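Local coordinates for protein VP1 (Merkel cell polyomavirus, PDB 4FMH) that forms the five-fold capsomers of the polyomavirus capsid and binds sialylated glycans through a sialic acid site required for infection, at the beta-D-galactopyranose and N-acetyl-alpha-neuraminic acid site and the interface of chains B and A. Coordinates in Å, arbitrary orientation; residue numbers count along the deposited sequence, not the author numbering. Chains: chain A/B, VP1.

Contact 1: the beta-D-galactopyranose and N-acetyl-alpha-neuraminic acid site. Residues chain A 45, 50-51, 114, 264, 266, 268. With GAL (beta-D-galactopyranose), chain C; SIA (N-acetyl-alpha-neuraminic acid), chain D.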
# COMPACT_ATOMS: atom_id res chain seq x y z
N TRP A 45 2.56 7.35 -33.69
CA TRP A 45 2.09 7.66 -32.34
C TRP A 45 0.91 6.77 -31.89
O TRP A 45 0.24 7.08 -30.91
CB TRP A 45 1.77 9.15 -32.21
CG TRP A 45 3.03 10.00 -32.12
CD1 TRP A 45 3.41 10.98 -32.98
CD2 TRP A 45 4.07 9.89 -31.14
NE1 TRP A 45 4.62 11.52 -32.59
CE2 TRP A 45 5.05 10.86 -31.46
CE3 TRP A 45 4.26 9.07 -30.02
CZ2 TRP A 45 6.21 11.04 -30.70
CZ3 TRP A 45 5.42 9.24 -29.26
CH2 TRP A 45 6.37 10.22 -29.60
N TYR A 50 -1.29 12.92 -28.68
CA TYR A 50 -0.33 13.96 -29.04
C TYR A 50 0.12 14.67 -27.76
O TYR A 50 -0.06 14.13 -26.66
CB TYR A 50 -0.91 14.95 -30.07
CG TYR A 50 -0.97 14.44 -31.50
CD1 TYR A 50 -0.48 13.17 -31.84
CD2 TYR A 50 -1.47 15.25 -32.52
CE1 TYR A 50 -0.52 12.71 -33.15
CE2 TYR A 50 -1.51 14.80 -33.84
CZ TYR A 50 -1.04 13.54 -34.14
OH TYR A 50 -1.08 13.10 -35.45
N ASP A 51 0.68 15.86 -27.88
CA ASP A 51 1.19 16.55 -26.70
C ASP A 51 0.09 17.25 -25.93
O ASP A 51 -0.67 18.06 -26.49
CB ASP A 51 2.33 17.51 -27.08
CG ASP A 51 3.47 16.79 -27.77
OD1 ASP A 51 4.02 17.34 -28.75
OD2 ASP A 51 3.82 15.66 -27.34
N ASP A 114 14.04 10.36 -27.81
CA ASP A 114 13.68 11.73 -27.46
C ASP A 114 13.12 11.83 -26.04
O ASP A 114 12.29 12.69 -25.75
CB ASP A 114 12.66 12.28 -28.46
CG ASP A 114 12.61 13.80 -28.49
OD1 ASP A 114 13.62 14.45 -28.15
OD2 ASP A 114 11.56 14.35 -28.87
N LYS A 264 8.99 13.83 -23.12
CA LYS A 264 9.84 14.17 -24.26
C LYS A 264 10.85 15.26 -23.88
O LYS A 264 10.57 16.10 -23.04
CB LYS A 264 8.99 14.61 -25.45
CG LYS A 264 7.93 13.58 -25.86
CD LYS A 264 7.03 14.13 -26.96
CE LYS A 264 6.04 13.06 -27.41
NZ LYS A 264 5.02 13.61 -28.34
N SER A 266 11.85 18.10 -24.97
CA SER A 266 11.42 19.49 -24.98
C SER A 266 10.58 19.90 -23.76
O SER A 266 10.43 21.10 -23.49
CB SER A 266 10.58 19.74 -26.23
OG SER A 266 9.45 18.90 -26.19
N LYS A 268 7.44 18.46 -23.56
CA LYS A 268 6.15 17.96 -24.01
C LYS A 268 5.87 16.60 -23.39
O LYS A 268 6.80 15.81 -23.15
CB LYS A 268 6.08 17.87 -25.54
CG LYS A 268 6.36 19.18 -26.29
CD LYS A 268 5.18 20.13 -26.26
CE LYS A 268 5.53 21.46 -26.94
NZ LYS A 268 5.60 21.36 -28.43
C1 GAL C . 11.34 21.07 -33.10
C2 GAL C . 10.92 19.60 -32.97
C3 GAL C . 10.41 19.33 -31.55
C4 GAL C . 11.49 19.76 -30.55
C5 GAL C . 11.92 21.21 -30.79
C6 GAL C . 13.04 21.60 -29.82
O1 GAL C . 11.83 21.33 -34.40
O2 GAL C . 9.90 19.30 -33.90
O3 GAL C . 10.04 17.97 -31.35
O4 GAL C . 12.61 18.90 -30.68
O5 GAL C . 12.33 21.39 -32.14
O6 GAL C . 13.54 22.88 -30.13
C1 SIA D . 8.57 18.48 -29.47
C2 SIA D . 8.71 17.78 -30.82
C3 SIA D . 8.59 16.26 -30.62
C4 SIA D . 7.15 15.77 -30.38
C5 SIA D . 6.19 16.33 -31.43
C6 SIA D . 6.33 17.85 -31.58
C7 SIA D . 5.48 18.34 -32.77
C8 SIA D . 5.21 19.85 -32.78
C9 SIA D . 6.42 20.69 -33.21
C10 SIA D . 4.07 15.16 -31.83
C11 SIA D . 2.71 14.86 -31.29
N5 SIA D . 4.84 15.94 -31.06
O1A SIA D . 8.96 17.90 -28.43
O1B SIA D . 8.08 19.64 -29.41
O4 SIA D . 7.09 14.33 -30.43
O6 SIA D . 7.72 18.23 -31.77
O7 SIA D . 6.07 17.92 -34.00
O8 SIA D . 4.12 20.16 -33.65
O9 SIA D . 7.05 21.19 -32.04
O10 SIA D . 4.43 14.73 -32.91
O HOH W 1 11.35 16.69 -27.73
O HOH W 2 9.47 12.98 -29.94
O HOH W 3 11.95 16.14 -31.17
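A shallow groove formed by loops at the surface of the VP1 jelly roll holds a sialic acid of disialyllactose, hiding 218 of the 382 Å² of SIA but 21 of the 227 Å² of GAL. Both sugars are partly occupied. A:Asp51, with A:Ser266 and A:Lys268, makes the floor, and A:Lys264 walls the 4-hydroxyl edge. This lysine runs extended beyond CG past the C4 edge of the pyranose, and its NZ donates to the 4-hydroxyl SIA O4 at 3.0 Å. NZ also forms a salt bridge with A:Asp51 OD2 at 2.6 Å, using that oxygen's syn lone pair. This bond fixes the rotation of the carboxylate, so that OD1 takes the amide N-H of SIA N5 at 2.8 Å, nearly straight (163° at H) although 32° out of the carboxylate plane. The lysine's charge probably keeps the aspartate ionised.

One end wall receives the N-acetyl group: the methyl SIA C11 sits over the face of A:Tyr50, toward its CG-CD1 rim, 3.7 Å from CD1. At right angles to it, on the O4 and O10 side, stands the A:Trp45 indole, whose NE1 gives the acetyl oxygen O10 a weak, bent bond; A:Lys264 NZ sits 3.6 Å above one indole face, toward the rim.

At the opposite end the carboxylate is held by both oxygens. A:Ser266 OG, in the crowded position between backbone N and carbonyl carbon (chi1 61°), donates to SIA O1A at 2.5 Å. A:Lys268, bent at chi2 and chi4, brings NZ around to a salt bridge with SIA O1B at 3.2 Å. A:Asp114 closes the remaining wall through water: its OD2 contacts waters 1, 2 and 3, which pass on to O1A, SIA O4 and the galactose O3 and O4. The galactose edge stays largely open to solvent. Reading carboxylate, N-acetyl and 4-hydroxyl, the site recognises sialic acid and serves the virus in engaging sialylated receptors.

Contact 2: the interface of chains B and A. Residues chain B 104-109; chain A 70, 130, 132, 147-149, 197-198, 200-201, 216, 258.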
# COMPACT_ATOMS: atom_id res chain seq x y z
N ILE B 104 -15.07 9.78 -11.64
CA ILE B 104 -13.64 9.57 -11.36
C ILE B 104 -12.78 9.79 -12.61
O ILE B 104 -11.75 10.46 -12.55
CB ILE B 104 -13.39 8.18 -10.73
CG1 ILE B 104 -13.92 8.15 -9.29
CG2 ILE B 104 -11.90 7.84 -10.78
CD1 ILE B 104 -13.90 6.78 -8.61
N SER B 105 -13.23 9.26 -13.75
CA SER B 105 -12.49 9.33 -15.02
C SER B 105 -12.24 10.76 -15.53
O SER B 105 -11.30 10.99 -16.29
CB SER B 105 -13.22 8.51 -16.09
OG SER B 105 -14.42 9.15 -16.48
N SER B 106 -13.06 11.71 -15.10
CA SER B 106 -12.90 13.12 -15.48
C SER B 106 -11.53 13.68 -15.05
O SER B 106 -11.04 14.65 -15.64
CB SER B 106 -14.01 13.97 -14.86
OG SER B 106 -13.88 14.03 -13.44
N LEU B 107 -10.93 13.04 -14.05
CA LEU B 107 -9.68 13.51 -13.45
C LEU B 107 -8.43 13.15 -14.25
O LEU B 107 -7.33 13.53 -13.86
CB LEU B 107 -9.55 13.02 -12.00
CG LEU B 107 -10.72 13.36 -11.06
CD1 LEU B 107 -10.45 12.82 -9.66
CD2 LEU B 107 -10.99 14.87 -11.01
N ILE B 108 -8.58 12.41 -15.35
CA ILE B 108 -7.45 12.22 -16.28
C ILE B 108 -7.16 13.49 -17.10
O ILE B 108 -6.14 13.56 -17.80
CB ILE B 108 -7.62 11.01 -17.24
CG1 ILE B 108 -8.64 11.32 -18.34
CG2 ILE B 108 -7.99 9.73 -16.49
CD1 ILE B 108 -8.39 10.57 -19.63
N ASN B 109 -8.06 14.47 -17.06
CA ASN B 109 -7.89 15.71 -17.81
C ASN B 109 -6.71 16.51 -17.26
O ASN B 109 -6.75 16.99 -16.13
CB ASN B 109 -9.18 16.54 -17.78
CG ASN B 109 -9.10 17.83 -18.60
OD1 ASN B 109 -8.02 18.29 -18.96
ND2 ASN B 109 -10.26 18.42 -18.87
N TYR A 70 -12.48 4.78 -24.45
CA TYR A 70 -12.68 3.39 -24.07
C TYR A 70 -12.51 2.45 -25.25
O TYR A 70 -12.82 2.81 -26.40
CB TYR A 70 -14.07 3.20 -23.45
CG TYR A 70 -14.20 3.82 -22.08
CD1 TYR A 70 -13.71 3.16 -20.94
CD2 TYR A 70 -14.80 5.07 -21.91
CE1 TYR A 70 -13.81 3.74 -19.68
CE2 TYR A 70 -14.90 5.66 -20.66
CZ TYR A 70 -14.41 5.00 -19.55
OH TYR A 70 -14.53 5.60 -18.31
N VAL A 130 -0.12 9.72 -14.55
CA VAL A 130 -1.55 9.40 -14.58
C VAL A 130 -1.81 7.98 -15.07
O VAL A 130 -1.40 7.61 -16.18
CB VAL A 130 -2.35 10.41 -15.45
CG1 VAL A 130 -3.81 9.98 -15.57
CG2 VAL A 130 -2.24 11.83 -14.85
N TYR A 132 -5.10 5.11 -15.46
CA TYR A 132 -6.52 4.80 -15.40
C TYR A 132 -6.71 3.41 -15.95
O TYR A 132 -6.34 3.13 -17.10
CB TYR A 132 -7.33 5.82 -16.22
CG TYR A 132 -8.83 5.63 -16.16
CD1 TYR A 132 -9.57 6.07 -15.06
CD2 TYR A 132 -9.52 5.02 -17.22
CE1 TYR A 132 -10.96 5.89 -15.00
CE2 TYR A 132 -10.90 4.84 -17.17
CZ TYR A 132 -11.61 5.28 -16.06
OH TYR A 132 -12.98 5.10 -16.02
N LEU A 147 -19.57 13.32 -17.06
CA LEU A 147 -19.14 14.33 -16.08
C LEU A 147 -17.78 14.83 -16.50
O LEU A 147 -16.87 14.03 -16.75
CB LEU A 147 -19.08 13.74 -14.65
CG LEU A 147 -18.84 14.67 -13.46
CD1 LEU A 147 -19.47 14.07 -12.20
CD2 LEU A 147 -17.34 14.98 -13.23
N VAL A 148 -17.64 16.15 -16.57
CA VAL A 148 -16.38 16.73 -17.01
C VAL A 148 -15.77 17.69 -15.99
O VAL A 148 -16.48 18.30 -15.18
CB VAL A 148 -16.51 17.44 -18.37
CG1 VAL A 148 -16.85 16.44 -19.47
CG2 VAL A 148 -17.56 18.56 -18.30
N LEU A 149 -14.45 17.80 -16.03
CA LEU A 149 -13.71 18.77 -15.23
C LEU A 149 -14.19 20.20 -15.49
O LEU A 149 -14.42 20.96 -14.55
CB LEU A 149 -12.21 18.66 -15.53
CG LEU A 149 -11.24 19.37 -14.58
CD1 LEU A 149 -11.11 18.62 -13.26
CD2 LEU A 149 -9.87 19.50 -15.24
N ILE A 197 -12.60 9.01 -22.19
CA ILE A 197 -12.49 8.68 -20.79
C ILE A 197 -12.72 9.90 -19.88
O ILE A 197 -13.39 9.79 -18.85
CB ILE A 197 -11.12 8.01 -20.52
CG1 ILE A 197 -11.05 6.67 -21.26
CG2 ILE A 197 -10.86 7.85 -19.01
CD1 ILE A 197 -9.62 6.15 -21.48
N GLU A 198 -12.19 11.07 -20.28
CA GLU A 198 -12.32 12.28 -19.45
C GLU A 198 -13.75 12.84 -19.44
O GLU A 198 -14.05 13.78 -18.69
CB GLU A 198 -11.31 13.35 -19.88
CG GLU A 198 -11.71 14.16 -21.13
CD GLU A 198 -10.79 15.35 -21.37
OE1 GLU A 198 -9.55 15.16 -21.31
OE2 GLU A 198 -11.29 16.47 -21.61
N TRP A 200 -16.66 10.41 -19.83
CA TRP A 200 -17.60 9.32 -19.51
C TRP A 200 -17.05 8.35 -18.48
O TRP A 200 -15.89 7.92 -18.57
CB TRP A 200 -17.94 8.53 -20.77
CG TRP A 200 -18.57 9.32 -21.88
CD1 TRP A 200 -17.98 9.72 -23.04
CD2 TRP A 200 -19.92 9.81 -21.93
NE1 TRP A 200 -18.86 10.43 -23.81
CE2 TRP A 200 -20.07 10.50 -23.15
CE3 TRP A 200 -21.01 9.73 -21.06
CZ2 TRP A 200 -21.27 11.10 -23.54
CZ3 TRP A 200 -22.21 10.34 -21.43
CH2 TRP A 200 -22.32 11.02 -22.66
N CYS A 201 -17.89 7.99 -17.52
CA CYS A 201 -17.55 6.98 -16.53
C CYS A 201 -18.68 5.95 -16.48
O CYS A 201 -19.79 6.25 -16.94
CB CYS A 201 -17.33 7.63 -15.16
SG CYS A 201 -18.80 8.40 -14.44
N ILE A 216 -8.25 4.89 -10.65
CA ILE A 216 -7.46 5.98 -11.18
C ILE A 216 -6.27 6.23 -10.27
O ILE A 216 -6.29 5.87 -9.08
CB ILE A 216 -8.30 7.29 -11.35
CG1 ILE A 216 -7.65 8.24 -12.37
CG2 ILE A 216 -8.55 7.98 -10.00
CD1 ILE A 216 -8.56 9.42 -12.80
N ILE A 258 -4.67 3.41 -19.35
CA ILE A 258 -3.68 4.48 -19.44
C ILE A 258 -2.58 4.18 -18.44
O ILE A 258 -2.86 3.95 -17.25
CB ILE A 258 -4.31 5.87 -19.17
CG1 ILE A 258 -5.37 6.17 -20.23
CG2 ILE A 258 -3.22 6.96 -19.15
CD1 ILE A 258 -6.32 7.34 -19.88
O HOH W 4 -12.70 15.99 -17.63
O HOH W 5 -16.35 11.14 -15.77
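B:Ile108 is the apolar centre of this junction between neighbouring VP1 jelly-roll subunits, where the 3-10 helix 104-108 of one chain docks against its neighbour in the disulfide-linked pentamer of the polyomavirus coat protein family. Its CG1 takes the crowded position between backbone N and carbonyl carbon (chi1 74°), which sends the two branches to different partners. The CD1 tip crosses A:Ile197 at about a right angle, 3.7 Å from CG2, and also reaches A:Ile258 CD1. The CG2 branch meets A:Ile216 CD1 and the CB of A:Tyr132 obliquely, while CG1 packs on the aliphatic CB of A:Glu198, again roughly perpendicular.

Farther along, B:Ile104 and A:Ile216 slide past each other in opposite directions, their CG2 methyls tightly packed at 3.4 Å. B:Ser105 enters beside them with its CB against the CZ and hydroxyl of A:Tyr132, a ring whose one face carries A:Ile197 CG2 toward the rim.

From the helix, the B:Ser105 hydroxyl, in the crowded position between backbone N and carbonyl carbon, is shared between two backbone carbonyls of chain A. OG donates a hydrogen bond to A:Ile197 O at 2.7 Å, nearly along the C=O axis (167°). It also donates to A:Trp200 O, from above that carbonyl's plane. One hydroxyl hydrogen can serve these acceptors only in turn or by bifurcation. A:Trp200 O also accepts from the phenol OH of A:Tyr70 at 2.7 Å, and that OH is paired in turn with A:Tyr132 OH, so a second shell of tyrosines steadies the acceptor.

Toward the rim, water 5 joins B:Ser105 OG to A:Leu147 O, and water 4 takes the A:Leu149 backbone N-H, 3.0 Å from N, and also joins B:Ser106 O and A:Glu198 O. Outermost, B:Asn109, with CG anti to the backbone N, lays its amide obliquely across A:Leu149 CD2 and the A:Glu198 carboxylate, the two polar planes 21° apart.

About 21 Å separates the centres of contact 1 and contact 2, and the two share no residue. The strand 250-263 offers a path through the chain between them: A:Ile258 within it belongs to contact 2, and the loop that follows directly carries A:Lys264, A:Ser266 and A:Lys268 of contact 1. Receptor binding thus sits on surface loops, while assembly uses the flank of the same jelly roll. Because the assembly holds five copies of VP1, each subunit can repeat both, so that subunit packing would array several sialic acid sites around one capsomer, which may favour multivalent attachment.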